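Local coordinates for protein COG3291: FOG: PKD repeat (Clostridium thermocellum, PDB 1WMX) that probably binds cellulose chains through this family 30 carbohydrate-binding module, one domain of the much longer, multidomain, probably cellulose-degrading protein CelJ, at residues T50-Q56 with D166-F172; W73-S79 with P152-C157; D99-R105 with D118-S124. Residues are numbered along the deposited sequence.

Overall arrangement
The contacts sit in a fold of two antiparallel sheets packed as a beta-sandwich, consistent with a carbohydrate-binding module. Contact 1 (50-56 with 166-172) pairs strands of one sheet; contact 3 (99-105 with 118-124) is the edge hairpin of the other, and contact 2 (73-79 with 152-157) closes a loop over the start of a strand neighbouring that hairpin. Contacts 1 and 3 have centres 15 Å apart and meet across the interior, where F100 CZ lies 3.4 Å from F172 CZ. Contacts 2 and 3, 16 Å centre to centre, join through backbone pairs such as T156 N to R105 O, 2.9 Å. Contacts 1 and 2 do not touch: their centres lie 26 Å apart.

Contact 1 of 3, residues T50-Q56 with D166-F172; sequences TLRLNVQ and DPFTVWF
Strands 50-55 and 168-172 run antiparallel, their axes 4.4 Å apart at closest approach and their directions 157° apart. Three hydrogen-bonded pairs, L51-F172, L53-V170 and V55-F168, alternate with the non-hydrogen-bonded pairs R52-W171 and N54-T169. Each of the former has both bonds: L51 N to F172 O 2.9 Å and F172 N to L51 O 2.8 Å, L53 N to V170 O 3.1 Å and V170 N to L53 O 3.2 Å, V55 N to F168 O 2.8 Å and F168 N to V55 O 2.8 Å. F168 O also accepts a weak bond from N54 ND2 at 3.4 Å. On the interior face, L53 (t, p) sets CB 3.6 Å from V170 CG2 and 3.8 Å from F172 CE1, and V55 CG2 lies 3.3 Å from F168 CE2. On the other, R52 CG packs 3.8 Å from W171 NE1; R52 NH1 forms a salt bridge with E31 and W171 NE1 a hydrogen bond with D40. T50 OG1 bonds to V43 O. The backbones of T50, R52 and N54 bond outward, to D40, P38 and E31. L51, L53, V55, F168, V170 and F172 make the interior face apolar; R52, N54, T169 and W171 bring polar groups to the other.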
loop_
_atom_site.group_PDB
_atom_site.type_symbol
_atom_site.label_atom_id
_atom_site.label_comp_id
_atom_site.label_asym_id
_atom_site.label_seq_id
_atom_site.Cartn_x
_atom_site.Cartn_y
_atom_site.Cartn_z
ATOM N N THR B 50 17.203 -21.368 -4.719
ATOM C CA THR B 50 15.994 -20.822 -4.141
ATOM C C THR B 50 16.054 -19.309 -3.932
ATOM O O THR B 50 17.109 -18.688 -4.066
ATOM C CB THR B 50 15.699 -21.522 -2.821
ATOM O OG1 THR B 50 16.772 -21.277 -1.908
ATOM C CG2 THR B 50 15.574 -23.032 -3.041
ATOM N N LEU B 51 14.903 -18.719 -3.626
ATOM C CA LEU B 51 14.819 -17.290 -3.383
ATOM C C LEU B 51 14.805 -17.086 -1.866
ATOM O O LEU B 51 13.919 -17.580 -1.169
ATOM C CB LEU B 51 13.545 -16.750 -4.022
ATOM C CG LEU B 51 13.444 -15.236 -4.164
ATOM C CD1 LEU B 51 14.633 -14.702 -4.972
ATOM C CD2 LEU B 51 12.125 -14.893 -4.836
ATOM N N ARG B 52 15.793 -16.360 -1.355
ATOM C CA ARG B 52 15.923 -16.117 0.087
ATOM C C ARG B 52 15.320 -14.814 0.608
ATOM O O ARG B 52 15.726 -13.723 0.198
ATOM C CB ARG B 52 17.407 -16.166 0.486
ATOM C CG ARG B 52 17.685 -15.994 2.000
ATOM C CD ARG B 52 19.142 -15.554 2.233
ATOM N NE ARG B 52 20.032 -16.338 1.393
ATOM C CZ ARG B 52 21.130 -15.888 0.803
ATOM N NH1 ARG B 52 21.522 -14.625 0.955
ATOM N NH2 ARG B 52 21.812 -16.708 0.011
ATOM N N LEU B 53 14.358 -14.943 1.522
ATOM C CA LEU B 53 13.719 -13.794 2.162
ATOM C C LEU B 53 14.347 -13.773 3.557
ATOM O O LEU B 53 13.931 -14.511 4.459
ATOM C CB LEU B 53 12.210 -13.992 2.252
ATOM C CG LEU B 53 11.418 -12.895 2.970
ATOM C CD1 LEU B 53 11.582 -11.577 2.232
ATOM C CD2 LEU B 53 9.938 -13.282 3.044
ATOM N N ASN B 54 15.341 -12.913 3.734
ATOM C CA ASN B 54 16.091 -12.860 4.980
ATOM C C ASN B 54 16.055 -11.550 5.772
ATOM O O ASN B 54 16.720 -10.570 5.419
ATOM C CB ASN B 54 17.541 -13.235 4.666
ATOM C CG ASN B 54 18.415 -13.313 5.900
ATOM O OD1 ASN B 54 19.633 -13.171 5.805
ATOM N ND2 ASN B 54 17.803 -13.558 7.057
ATOM N N VAL B 55 15.271 -11.549 6.847
ATOM C CA VAL B 55 15.166 -10.394 7.725
ATOM C C VAL B 55 16.179 -10.722 8.816
ATOM O O VAL B 55 15.898 -11.511 9.713
ATOM C CB VAL B 55 13.746 -10.269 8.323
ATOM C CG1 VAL B 55 13.667 -9.060 9.236
ATOM C CG2 VAL B 55 12.727 -10.137 7.195
ATOM N N GLN B 56 17.360 -10.121 8.723
ATOM C CA GLN B 56 18.462 -10.388 9.648
ATOM C C GLN B 56 18.465 -9.791 11.053
ATOM O O GLN B 56 18.998 -10.402 11.975
ATOM C CB GLN B 56 19.780 -10.071 8.938
ATOM C CG GLN B 56 19.615 -9.128 7.777
ATOM C CD GLN B 56 20.750 -9.226 6.781
ATOM O OE1 GLN B 56 20.886 -8.379 5.907
ATOM N NE2 GLN B 56 21.564 -10.269 6.902
ATOM N N ASP B 166 9.976 -9.686 14.395
ATOM C CA ASP B 166 10.971 -10.726 14.596
ATOM C C ASP B 166 11.816 -10.950 13.349
ATOM O O ASP B 166 11.315 -10.868 12.228
ATOM C CB ASP B 166 10.294 -12.054 14.965
ATOM C CG ASP B 166 9.572 -11.998 16.293
ATOM O OD1 ASP B 166 10.078 -12.590 17.271
ATOM O OD2 ASP B 166 8.500 -11.361 16.357
ATOM N N PRO B 167 13.119 -11.214 13.527
ATOM C CA PRO B 167 13.965 -11.459 12.355
ATOM C C PRO B 167 13.678 -12.901 11.941
ATOM O O PRO B 167 13.242 -13.694 12.780
ATOM C CB PRO B 167 15.370 -11.287 12.908
ATOM C CG PRO B 167 15.222 -11.796 14.307
ATOM C CD PRO B 167 13.938 -11.128 14.749
ATOM N N PHE B 168 13.906 -13.248 10.676
ATOM C CA PHE B 168 13.635 -14.613 10.222
ATOM C C PHE B 168 14.199 -14.882 8.834
ATOM O O PHE B 168 14.661 -13.970 8.149
ATOM C CB PHE B 168 12.125 -14.867 10.194
ATOM C CG PHE B 168 11.416 -14.186 9.047
ATOM C CD1 PHE B 168 11.276 -14.824 7.815
ATOM C CD2 PHE B 168 10.933 -12.886 9.182
ATOM C CE1 PHE B 168 10.669 -14.173 6.733
ATOM C CE2 PHE B 168 10.325 -12.229 8.107
ATOM C CZ PHE B 168 10.196 -12.874 6.882
ATOM N N THR B 169 14.132 -16.145 8.419
ATOM C CA THR B 169 14.618 -16.550 7.110
ATOM C C THR B 169 13.806 -17.698 6.543
ATOM O O THR B 169 13.514 -18.665 7.240
ATOM C CB THR B 169 16.079 -17.007 7.171
ATOM O OG1 THR B 169 16.876 -15.973 7.754
ATOM C CG2 THR B 169 16.602 -17.324 5.772
ATOM N N VAL B 170 13.423 -17.564 5.278
ATOM C CA VAL B 170 12.696 -18.607 4.563
ATOM C C VAL B 170 13.291 -18.643 3.166
ATOM O O VAL B 170 13.995 -17.718 2.748
ATOM C CB VAL B 170 11.173 -18.342 4.448
ATOM C CG1 VAL B 170 10.529 -18.410 5.815
ATOM C CG2 VAL B 170 10.920 -17.002 3.782
ATOM N N TRP B 171 13.009 -19.722 2.456
ATOM C CA TRP B 171 13.497 -19.917 1.108
ATOM C C TRP B 171 12.302 -20.312 0.256
ATOM O O TRP B 171 11.469 -21.107 0.683
ATOM C CB TRP B 171 14.552 -21.024 1.115
ATOM C CG TRP B 171 15.850 -20.604 1.738
ATOM C CD1 TRP B 171 16.930 -20.052 1.095
ATOM C CD2 TRP B 171 16.212 -20.690 3.122
ATOM N NE1 TRP B 171 17.937 -19.801 1.991
ATOM C CE2 TRP B 171 17.526 -20.181 3.244
ATOM C CE3 TRP B 171 15.556 -21.150 4.272
ATOM C CZ2 TRP B 171 18.199 -20.116 4.471
ATOM C CZ3 TRP B 171 16.221 -21.085 5.496
ATOM C CH2 TRP B 171 17.530 -20.572 5.584
ATOM N N PHE B 172 12.203 -19.736 -0.936
ATOM C CA PHE B 172 11.097 -20.044 -1.831
ATOM C C PHE B 172 11.620 -20.821 -3.030
ATOM O O PHE B 172 12.796 -20.751 -3.376
ATOM C CB PHE B 172 10.408 -18.765 -2.351
ATOM C CG PHE B 172 9.689 -17.954 -1.292
ATOM C CD1 PHE B 172 10.382 -17.049 -0.489
ATOM C CD2 PHE B 172 8.307 -18.067 -1.128
ATOM C CE1 PHE B 172 9.709 -16.259 0.461
ATOM C CE2 PHE B 172 7.623 -17.288 -0.184
ATOM C CZ PHE B 172 8.332 -16.378 0.613
#

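Contact 2 of 3, residues W73-S79 with P152-C157; sequences WNTHDLS and PSSVTC
Loop 73-79 is extended from N74 to D77 beside 152-157 and makes a single antiparallel bridge, H76 with V155, bonded both ways: H76 N to V155 O 2.7 Å and V155 N to H76 O 3.2 Å. L78 N adds a bond to P152 O, 3.0 Å. W73 (chi1 m, chi2 112°) has its CA-to-CB bond directed away, yet its indole reaches C157 (m), whose SG sits 4.2 Å from the six-membered ring centroid, an oblique sulfur-aromatic contact. T75 and T156 are both p, with CG2 atoms 3.9 Å apart. H76 (t) turns its imidazole away from 152-157, toward R71. L78 (m, t) lays CD1 4.0 Å from V155 CB. D77 (t) takes a bond from S79 OG (p) on OD1, 2.9 Å. One water links N74 O and T156 O. T156 and C157 form a classic beta bulge opposite R105. The loop follows strand 64-69, with W73 on L67 and V112 of the second subunit; H76 and L78 touch V11 of strand 11-14.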
loop_
_atom_site.group_PDB
_atom_site.type_symbol
_atom_site.label_atom_id
_atom_site.label_comp_id
_atom_site.label_asym_id
_atom_site.label_seq_id
_atom_site.Cartn_x
_atom_site.Cartn_y
_atom_site.Cartn_z
ATOM N N TRP B 73 7.471 -4.757 -14.205
ATOM C CA TRP B 73 6.728 -3.549 -13.828
ATOM C C TRP B 73 5.497 -3.205 -14.692
ATOM O O TRP B 73 4.695 -2.344 -14.329
ATOM C CB TRP B 73 7.668 -2.341 -13.711
ATOM C CG TRP B 73 8.659 -2.485 -12.578
ATOM C CD1 TRP B 73 10.019 -2.654 -12.683
ATOM C CD2 TRP B 73 8.364 -2.507 -11.174
ATOM N NE1 TRP B 73 10.582 -2.778 -11.435
ATOM C CE2 TRP B 73 9.588 -2.693 -10.489
ATOM C CE3 TRP B 73 7.183 -2.393 -10.427
ATOM C CZ2 TRP B 73 9.665 -2.766 -9.092
ATOM C CZ3 TRP B 73 7.260 -2.467 -9.036
ATOM C CH2 TRP B 73 8.492 -2.652 -8.386
ATOM N N ASN B 74 5.347 -3.861 -15.836
ATOM C CA ASN B 74 4.163 -3.628 -16.663
ATOM C C ASN B 74 3.046 -4.408 -15.995
ATOM O O ASN B 74 3.306 -5.289 -15.176
ATOM C CB ASN B 74 4.348 -4.178 -18.072
ATOM C CG ASN B 74 5.239 -3.313 -18.917
ATOM O OD1 ASN B 74 6.113 -3.815 -19.620
ATOM N ND2 ASN B 74 5.026 -2.006 -18.862
ATOM N N THR B 75 1.805 -4.084 -16.333
ATOM C CA THR B 75 0.681 -4.800 -15.748
ATOM C C THR B 75 0.479 -6.134 -16.478
ATOM O O THR B 75 0.901 -6.308 -17.625
ATOM C CB THR B 75 -0.617 -3.981 -15.843
ATOM O OG1 THR B 75 -0.913 -3.727 -17.217
ATOM C CG2 THR B 75 -0.468 -2.651 -15.110
ATOM N N HIS B 76 -0.154 -7.079 -15.800
ATOM C CA HIS B 76 -0.425 -8.378 -16.403
ATOM C C HIS B 76 -1.856 -8.778 -16.103
ATOM O O HIS B 76 -2.312 -8.698 -14.964
ATOM C CB HIS B 76 0.525 -9.455 -15.883
ATOM C CG HIS B 76 0.448 -10.735 -16.652
ATOM N ND1 HIS B 76 0.642 -10.789 -18.019
ATOM C CD2 HIS B 76 0.174 -12.002 -16.264
ATOM C CE1 HIS B 76 0.493 -12.038 -18.432
ATOM N NE2 HIS B 76 0.210 -12.789 -17.389
ATOM N N ASP B 77 -2.550 -9.204 -17.146
ATOM C CA ASP B 77 -3.948 -9.617 -17.067
ATOM C C ASP B 77 -4.095 -10.983 -16.390
ATOM O O ASP B 77 -3.789 -12.009 -16.992
ATOM C CB ASP B 77 -4.550 -9.704 -18.481
ATOM C CG ASP B 77 -6.066 -9.509 -18.498
ATOM O OD1 ASP B 77 -6.772 -9.850 -17.480
ATOM O OD2 ASP B 77 -6.637 -9.003 -19.537
ATOM N N LEU B 78 -4.587 -10.995 -15.158
ATOM C CA LEU B 78 -4.762 -12.251 -14.406
ATOM C C LEU B 78 -6.248 -12.520 -14.074
ATOM O O LEU B 78 -6.576 -13.464 -13.351
ATOM C CB LEU B 78 -4.050 -12.193 -13.042
ATOM C CG LEU B 78 -2.524 -12.288 -13.070
ATOM C CD1 LEU B 78 -1.935 -12.240 -11.652
ATOM C CD2 LEU B 78 -2.001 -13.580 -13.706
ATOM N N SER B 79 -7.133 -11.691 -14.600
ATOM C CA SER B 79 -8.589 -11.806 -14.314
ATOM C C SER B 79 -9.120 -13.214 -14.575
ATOM O O SER B 79 -9.952 -13.750 -13.818
ATOM C CB SER B 79 -9.403 -10.836 -15.184
ATOM O OG SER B 79 -9.241 -11.137 -16.562
ATOM N N PRO B 152 -7.662 -7.094 -10.832
ATOM C CA PRO B 152 -6.896 -8.270 -11.264
ATOM C C PRO B 152 -6.448 -8.293 -12.726
ATOM O O PRO B 152 -5.624 -9.124 -13.114
ATOM C CB PRO B 152 -7.813 -9.444 -10.891
ATOM C CG PRO B 152 -9.186 -8.819 -10.860
ATOM C CD PRO B 152 -8.931 -7.499 -10.203
ATOM N N SER B 153 -6.969 -7.384 -13.539
ATOM C CA SER B 153 -6.558 -7.332 -14.934
ATOM C C SER B 153 -5.311 -6.449 -15.077
ATOM O O SER B 153 -4.726 -6.370 -16.158
ATOM C CB SER B 153 -7.679 -6.757 -15.808
ATOM O OG SER B 153 -7.827 -5.359 -15.578
ATOM N N SER B 154 -4.913 -5.781 -13.994
ATOM C CA SER B 154 -3.748 -4.883 -14.026
ATOM C C SER B 154 -2.702 -5.148 -12.942
ATOM O O SER B 154 -2.172 -4.209 -12.350
ATOM C CB SER B 154 -4.204 -3.432 -13.896
ATOM O OG SER B 154 -5.212 -3.118 -14.835
ATOM N N VAL B 155 -2.392 -6.416 -12.706
ATOM C CA VAL B 155 -1.436 -6.810 -11.678
ATOM C C VAL B 155 0.025 -6.633 -12.087
ATOM O O VAL B 155 0.430 -7.037 -13.189
ATOM C CB VAL B 155 -1.651 -8.288 -11.275
ATOM C CG1 VAL B 155 -0.662 -8.687 -10.186
ATOM C CG2 VAL B 155 -3.093 -8.495 -10.821
ATOM N N THR B 156 0.820 -6.045 -11.192
ATOM C CA THR B 156 2.240 -5.844 -11.487
ATOM C C THR B 156 3.176 -6.715 -10.675
ATOM O O THR B 156 4.138 -7.242 -11.211
ATOM C CB THR B 156 2.708 -4.378 -11.245
ATOM O OG1 THR B 156 2.488 -4.024 -9.873
ATOM C CG2 THR B 156 1.982 -3.419 -12.170
ATOM N N CYS B 157 2.806 -6.900 -9.358
ATOM C CA CYS B 157 3.769 -7.632 -8.549
ATOM C C CYS B 157 3.114 -8.466 -7.486
ATOM O O CYS B 157 1.947 -8.315 -7.152
ATOM C CB CYS B 157 4.715 -6.697 -7.747
ATOM S SG CYS B 157 5.438 -5.291 -8.715
HETATM O O HOH W 1 5.304 -6.327 -13.519
HETATM O O HOH W 2 -2.465 -5.735 -18.225
HETATM O O HOH W 3 -5.593 -5.777 -19.112
#

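Contact 3 of 3, residues D99-R105 with D118-S124; sequences DFVIGFR and DVTTVIS
I123, buried where 118-124 passes into a 3-10 segment, is the apolar centre: its CG2 lies over one face of the F100 ring, 4.2 Å from the centroid and 6° off the normal, a CH-pi contact, while its CD1 is 3.7 Å from F100 CZ. F100 is p (chi2 80°) and I123 is t, t. I102 (t, t) adjoins them, CG2 to I123 CB 4.2 Å, and F104 (m) packs CB 3.9 Å from V119 CG2. I102 and I123 lean on F89 of strand 86-93, F104 on L140 and L143 of helix 140-143. Strands 101-105 and 118-122 run antiparallel, axes 4.5 Å apart at closest approach and directions 156° apart. I102-T121 and F104-V119 are hydrogen-bonded pairs: I102 N to T121 O 2.8 Å, T121 N to I102 O 3.0 Å, F104 N to V119 O 2.9 Å, V119 N to F104 O 2.8 Å. This is a beta hairpin at the edge of the five-stranded sheet, with 118-122 outermost in the chain and 101-106 also paired to 155-161. V101-V122, G103-T120 and R105-D118 are non-hydrogen-bonded pairs. At G103 the strands close to 4.1 Å between G103 CA and T120 CA, with G103 CA 3.0 Å from V119 O; a CB there would clash. Before V101, F100 O accepts I123 N, 3.2 Å. D99 (t) accepts S124 N on OD1, 2.9 Å, its OD2 forming a salt bridge with R163. At the other end R105 (t, t, t) bridges NH1 to D118 OD1, 2.9 Å, D118 being m.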
loop_
_atom_site.group_PDB
_atom_site.type_symbol
_atom_site.label_atom_id
_atom_site.label_comp_id
_atom_site.label_asym_id
_atom_site.label_seq_id
_atom_site.Cartn_x
_atom_site.Cartn_y
_atom_site.Cartn_z
ATOM N N ASP B 99 6.430 -16.183 9.754
ATOM C CA ASP B 99 5.180 -15.647 9.203
ATOM C C ASP B 99 5.394 -14.214 8.709
ATOM O O ASP B 99 6.216 -13.468 9.246
ATOM C CB ASP B 99 4.092 -15.671 10.274
ATOM C CG ASP B 99 2.719 -15.380 9.706
ATOM O OD1 ASP B 99 2.356 -15.948 8.624
ATOM O OD2 ASP B 99 1.948 -14.570 10.315
ATOM N N PHE B 100 4.642 -13.858 7.678
ATOM C CA PHE B 100 4.728 -12.519 7.075
ATOM C C PHE B 100 3.555 -12.307 6.115
ATOM O O PHE B 100 2.796 -13.230 5.816
ATOM C CB PHE B 100 6.060 -12.377 6.322
ATOM C CG PHE B 100 6.343 -13.532 5.373
ATOM C CD1 PHE B 100 5.730 -13.572 4.122
ATOM C CD2 PHE B 100 7.214 -14.558 5.750
ATOM C CE1 PHE B 100 5.976 -14.636 3.249
ATOM C CE2 PHE B 100 7.462 -15.628 4.879
ATOM C CZ PHE B 100 6.841 -15.666 3.627
ATOM N N VAL B 101 3.414 -11.082 5.640
ATOM C CA VAL B 101 2.323 -10.740 4.720
ATOM C C VAL B 101 2.681 -11.125 3.287
ATOM O O VAL B 101 3.816 -10.966 2.845
ATOM C CB VAL B 101 2.038 -9.254 4.760
ATOM C CG1 VAL B 101 0.861 -8.892 3.849
ATOM C CG2 VAL B 101 1.708 -8.792 6.176
ATOM N N ILE B 102 1.693 -11.631 2.576
ATOM C CA ILE B 102 1.873 -12.040 1.178
ATOM C C ILE B 102 0.621 -11.664 0.392
ATOM O O ILE B 102 -0.503 -11.838 0.872
ATOM C CB ILE B 102 2.110 -13.558 1.099
ATOM C CG1 ILE B 102 2.323 -14.015 -0.354
ATOM C CG2 ILE B 102 0.933 -14.349 1.677
ATOM C CD1 ILE B 102 2.864 -15.440 -0.488
ATOM N N GLY B 103 0.821 -11.145 -0.812
ATOM C CA GLY B 103 -0.315 -10.738 -1.659
ATOM C C GLY B 103 0.144 -10.232 -3.028
ATOM O O GLY B 103 1.235 -10.559 -3.494
ATOM N N PHE B 104 -0.723 -9.434 -3.648
ATOM C CA PHE B 104 -0.456 -8.848 -4.977
ATOM C C PHE B 104 -0.769 -7.347 -4.977
ATOM O O PHE B 104 -1.493 -6.842 -4.119
ATOM C CB PHE B 104 -1.320 -9.527 -6.041
ATOM C CG PHE B 104 -0.939 -10.979 -6.271
ATOM C CD1 PHE B 104 0.051 -11.304 -7.203
ATOM C CD2 PHE B 104 -1.575 -11.988 -5.550
ATOM C CE1 PHE B 104 0.409 -12.643 -7.407
ATOM C CE2 PHE B 104 -1.219 -13.322 -5.750
ATOM C CZ PHE B 104 -0.225 -13.652 -6.679
ATOM N N ARG B 105 -0.209 -6.672 -5.956
ATOM C CA ARG B 105 -0.378 -5.221 -6.140
ATOM C C ARG B 105 -0.687 -4.988 -7.600
ATOM O O ARG B 105 -0.151 -5.673 -8.476
ATOM C CB ARG B 105 0.925 -4.583 -5.737
ATOM C CG ARG B 105 1.065 -3.074 -5.731
ATOM C CD ARG B 105 2.524 -2.898 -5.434
ATOM N NE ARG B 105 3.033 -1.658 -4.912
ATOM C CZ ARG B 105 3.290 -1.401 -3.626
ATOM N NH1 ARG B 105 2.988 -2.271 -2.645
ATOM N NH2 ARG B 105 3.935 -0.303 -3.253
ATOM N N ASP B 118 -3.063 -2.977 -3.132
ATOM C CA ASP B 118 -2.593 -4.321 -2.757
ATOM C C ASP B 118 -3.687 -5.158 -2.088
ATOM O O ASP B 118 -4.526 -4.644 -1.353
ATOM C CB ASP B 118 -1.445 -4.218 -1.746
ATOM C CG ASP B 118 -0.346 -3.277 -2.187
ATOM O OD1 ASP B 118 0.515 -2.881 -1.340
ATOM O OD2 ASP B 118 -0.298 -2.895 -3.397
ATOM N N VAL B 119 -3.658 -6.450 -2.372
ATOM C CA VAL B 119 -4.567 -7.426 -1.738
ATOM C C VAL B 119 -3.633 -8.333 -0.976
ATOM O O VAL B 119 -2.664 -8.851 -1.541
ATOM C CB VAL B 119 -5.397 -8.210 -2.764
ATOM C CG1 VAL B 119 -6.430 -7.317 -3.454
ATOM C CG2 VAL B 119 -4.523 -8.850 -3.847
ATOM N N THR B 120 -3.905 -8.530 0.303
ATOM C CA THR B 120 -2.990 -9.332 1.127
ATOM C C THR B 120 -3.656 -10.300 2.105
ATOM O O THR B 120 -4.858 -10.268 2.342
ATOM C CB THR B 120 -2.144 -8.393 1.964
ATOM O OG1 THR B 120 -2.987 -7.653 2.845
ATOM C CG2 THR B 120 -1.373 -7.403 1.100
ATOM N N THR B 121 -2.803 -11.145 2.649
ATOM C CA THR B 121 -3.166 -12.156 3.648
ATOM C C THR B 121 -1.870 -12.607 4.303
ATOM O O THR B 121 -0.778 -12.278 3.834
ATOM C CB THR B 121 -3.882 -13.348 2.988
ATOM O OG1 THR B 121 -4.187 -14.333 3.976
ATOM C CG2 THR B 121 -3.035 -14.011 1.906
ATOM N N VAL B 122 -1.973 -13.344 5.387
ATOM C CA VAL B 122 -0.765 -13.841 6.062
ATOM C C VAL B 122 -0.530 -15.260 5.581
ATOM O O VAL B 122 -1.467 -16.045 5.415
ATOM C CB VAL B 122 -0.931 -13.799 7.572
ATOM C CG1 VAL B 122 -1.138 -12.364 8.059
ATOM C CG2 VAL B 122 -2.118 -14.638 8.045
ATOM N N ILE B 123 0.720 -15.586 5.355
ATOM C CA ILE B 123 1.063 -16.905 4.837
ATOM C C ILE B 123 0.674 -18.033 5.822
ATOM O O ILE B 123 0.394 -19.167 5.406
ATOM C CB ILE B 123 2.549 -16.988 4.530
ATOM C CG1 ILE B 123 2.871 -18.297 3.804
ATOM C CG2 ILE B 123 3.399 -16.899 5.796
ATOM C CD1 ILE B 123 4.249 -18.322 3.171
ATOM N N SER B 124 0.650 -17.714 7.108
ATOM C CA SER B 124 0.308 -18.701 8.148
ATOM C C SER B 124 -1.102 -19.283 7.930
ATOM O O SER B 124 -1.406 -20.386 8.392
ATOM C CB SER B 124 0.374 -18.062 9.542
ATOM O OG SER B 124 -0.420 -16.890 9.601
#